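Local structure of oxidoreductase, zinc-binding dehydrogenase family (Myxococcus xanthus, 5K1S) at residues R176-V181 with E302-Y307. The protein probably acts as a zinc-containing medium-chain reductase in an alternative route to isovaleryl coenzyme A. Numbering follows the deposited sequence.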
loop_
_atom_site.group_PDB
_atom_site.type_symbol
_atom_site.label_atom_id
_atom_site.label_comp_id
_atom_site.label_asym_id
_atom_site.label_seq_id
_atom_site.Cartn_x
_atom_site.Cartn_y
_atom_site.Cartn_z
ATOM N N ARG A 176 3.419 13.809 -3.421
ATOM C CA ARG A 176 3.827 14.430 -2.164
ATOM C C ARG A 176 3.096 13.854 -0.958
ATOM O O ARG A 176 3.713 13.226 -0.092
ATOM C CB ARG A 176 3.590 15.941 -2.233
ATOM C CG ARG A 176 4.543 16.665 -3.139
ATOM C CD ARG A 176 4.361 18.151 -2.987
ATOM N NE ARG A 176 5.283 18.905 -3.829
ATOM C CZ ARG A 176 5.243 20.225 -3.977
ATOM N NH1 ARG A 176 4.322 20.939 -3.341
ATOM N NH2 ARG A 176 6.122 20.830 -4.762
ATOM N N THR A 177 1.783 14.072 -0.882
ATOM C CA THR A 177 1.033 13.704 0.313
ATOM C C THR A 177 1.184 12.219 0.618
ATOM O O THR A 177 1.502 11.832 1.748
ATOM C CB THR A 177 -0.442 14.071 0.134
ATOM O OG1 THR A 177 -0.548 15.288 -0.617
ATOM C CG2 THR A 177 -1.107 14.256 1.483
ATOM N N ARG A 178 0.967 11.369 -0.385
ATOM C CA ARG A 178 1.039 9.925 -0.201
ATOM C C ARG A 178 2.430 9.380 -0.509
ATOM O O ARG A 178 3.008 8.652 0.304
ATOM C CB ARG A 178 -0.008 9.242 -1.086
ATOM C CG ARG A 178 -1.442 9.634 -0.757
ATOM C CD ARG A 178 -1.899 9.011 0.550
ATOM N NE ARG A 178 -1.947 7.557 0.463
ATOM C CZ ARG A 178 -2.078 6.744 1.505
ATOM N NH1 ARG A 178 -2.169 7.237 2.732
ATOM N NH2 ARG A 178 -2.112 5.432 1.319
ATOM N N GLY A 179 2.981 9.725 -1.673
ATOM C CA GLY A 179 4.275 9.187 -2.056
ATOM C C GLY A 179 5.412 9.710 -1.197
ATOM O O GLY A 179 6.354 8.975 -0.887
ATOM N N LYS A 180 5.343 10.982 -0.805
ATOM C CA LYS A 180 6.393 11.609 0.000
ATOM C C LYS A 180 7.749 11.496 -0.697
ATOM O O LYS A 180 8.764 11.151 -0.088
ATOM C CB LYS A 180 6.446 10.997 1.402
ATOM C CG LYS A 180 5.130 11.063 2.158
ATOM C CD LYS A 180 5.224 10.328 3.483
ATOM C CE LYS A 180 3.859 10.161 4.127
ATOM N NZ LYS A 180 3.927 9.344 5.370
ATOM N N VAL A 181 7.756 11.793 -1.998
ATOM C CA VAL A 181 8.986 11.712 -2.775
ATOM C C VAL A 181 9.990 12.718 -2.238
ATOM O O VAL A 181 9.672 13.900 -2.048
ATOM C CB VAL A 181 8.693 11.952 -4.263
ATOM C CG1 VAL A 181 9.980 11.896 -5.080
ATOM C CG2 VAL A 181 7.691 10.928 -4.777
ATOM N N GLU A 302 6.035 -1.502 -0.408
ATOM C CA GLU A 302 4.819 -0.839 0.042
ATOM C C GLU A 302 3.980 -0.468 -1.171
ATOM O O GLU A 302 4.499 0.094 -2.141
ATOM C CB GLU A 302 5.147 0.408 0.866
ATOM C CG GLU A 302 6.118 0.154 2.006
ATOM C CD GLU A 302 6.297 1.366 2.901
ATOM O OE1 GLU A 302 5.565 2.361 2.711
ATOM O OE2 GLU A 302 7.173 1.324 3.791
ATOM N N ILE A 303 2.691 -0.788 -1.120
ATOM C CA ILE A 303 1.750 -0.456 -2.184
ATOM C C ILE A 303 0.717 0.485 -1.584
ATOM O O ILE A 303 -0.154 0.055 -0.817
ATOM C CB ILE A 303 1.089 -1.706 -2.778
ATOM C CG1 ILE A 303 2.159 -2.630 -3.367
ATOM C CG2 ILE A 303 0.074 -1.315 -3.845
ATOM C CD1 ILE A 303 1.646 -3.998 -3.770
ATOM N N LEU A 304 0.811 1.767 -1.930
ATOM C CA LEU A 304 -0.025 2.810 -1.353
ATOM C C LEU A 304 -1.049 3.277 -2.377
ATOM O O LEU A 304 -0.704 3.530 -3.535
ATOM C CB LEU A 304 0.826 3.996 -0.893
ATOM C CG LEU A 304 2.049 3.661 -0.039
ATOM C CD1 LEU A 304 2.847 4.922 0.255
ATOM C CD2 LEU A 304 1.636 2.972 1.252
ATOM N N GLY A 305 -2.301 3.396 -1.947
ATOM C CA GLY A 305 -3.336 3.965 -2.784
ATOM C C GLY A 305 -3.477 5.463 -2.569
ATOM O O GLY A 305 -3.279 5.974 -1.470
ATOM N N ALA A 306 -3.817 6.166 -3.647
ATOM C CA ALA A 306 -4.039 7.606 -3.614
ATOM C C ALA A 306 -5.314 7.922 -4.379
ATOM O O ALA A 306 -5.482 7.472 -5.518
ATOM C CB ALA A 306 -2.855 8.368 -4.217
ATOM N N TYR A 307 -6.203 8.695 -3.761
ATOM C CA TYR A 307 -7.521 8.954 -4.321
ATOM C C TYR A 307 -7.926 10.399 -4.068
ATOM O O TYR A 307 -7.694 10.938 -2.983
ATOM C CB TYR A 307 -8.561 8.000 -3.717
ATOM C CG TYR A 307 -9.973 8.201 -4.228
ATOM C CD1 TYR A 307 -10.312 7.882 -5.534
ATOM C CD2 TYR A 307 -10.970 8.695 -3.394
ATOM C CE1 TYR A 307 -11.599 8.060 -6.004
ATOM C CE2 TYR A 307 -12.263 8.875 -3.853
ATOM C CZ TYR A 307 -12.573 8.555 -5.159
ATOM O OH TYR A 307 -13.861 8.733 -5.620
#
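L304 meets R178 on two fronts: its CD1 methyl packs against the R178 carbonyl O at 3.7 Å, on helix 165-178, while its CB lies 3.9 Å from R178 NH2. One residue on, the carbonyl O of G305 receives both NE, at 2.8 Å, and NH2, at 3.1 Å, from R178. Both bonds are weak, bent to 129° and 122° at the hydrogen, as fits two neighbouring donors converging on one oxygen that lies oblique to the guanidinium. The pair illustrates how one arginine can offer two donors to a single backbone acceptor on an outer strand. Strand 302-305 is the last of the parallel Rossmann-type sheet within the chain, beside strand 276-280, and it pairs antiparallel with a strand of the second subunit, so the sheet continues through the interface between subunits. There R178 also packs on E302 of the second subunit, and its NE makes a long, weak ion pair with E300 of that subunit. The A306 methyl then touches R178 CG at 3.9 Å, part of a side chain that bends at chi2 (-73°) and again at chi3, turning NE and NH2 toward the G305 carbonyl. A leucine in place of R178 would probably leave that carbonyl without its two side-chain donors and deprive E300 of the second subunit of its weak charge partner.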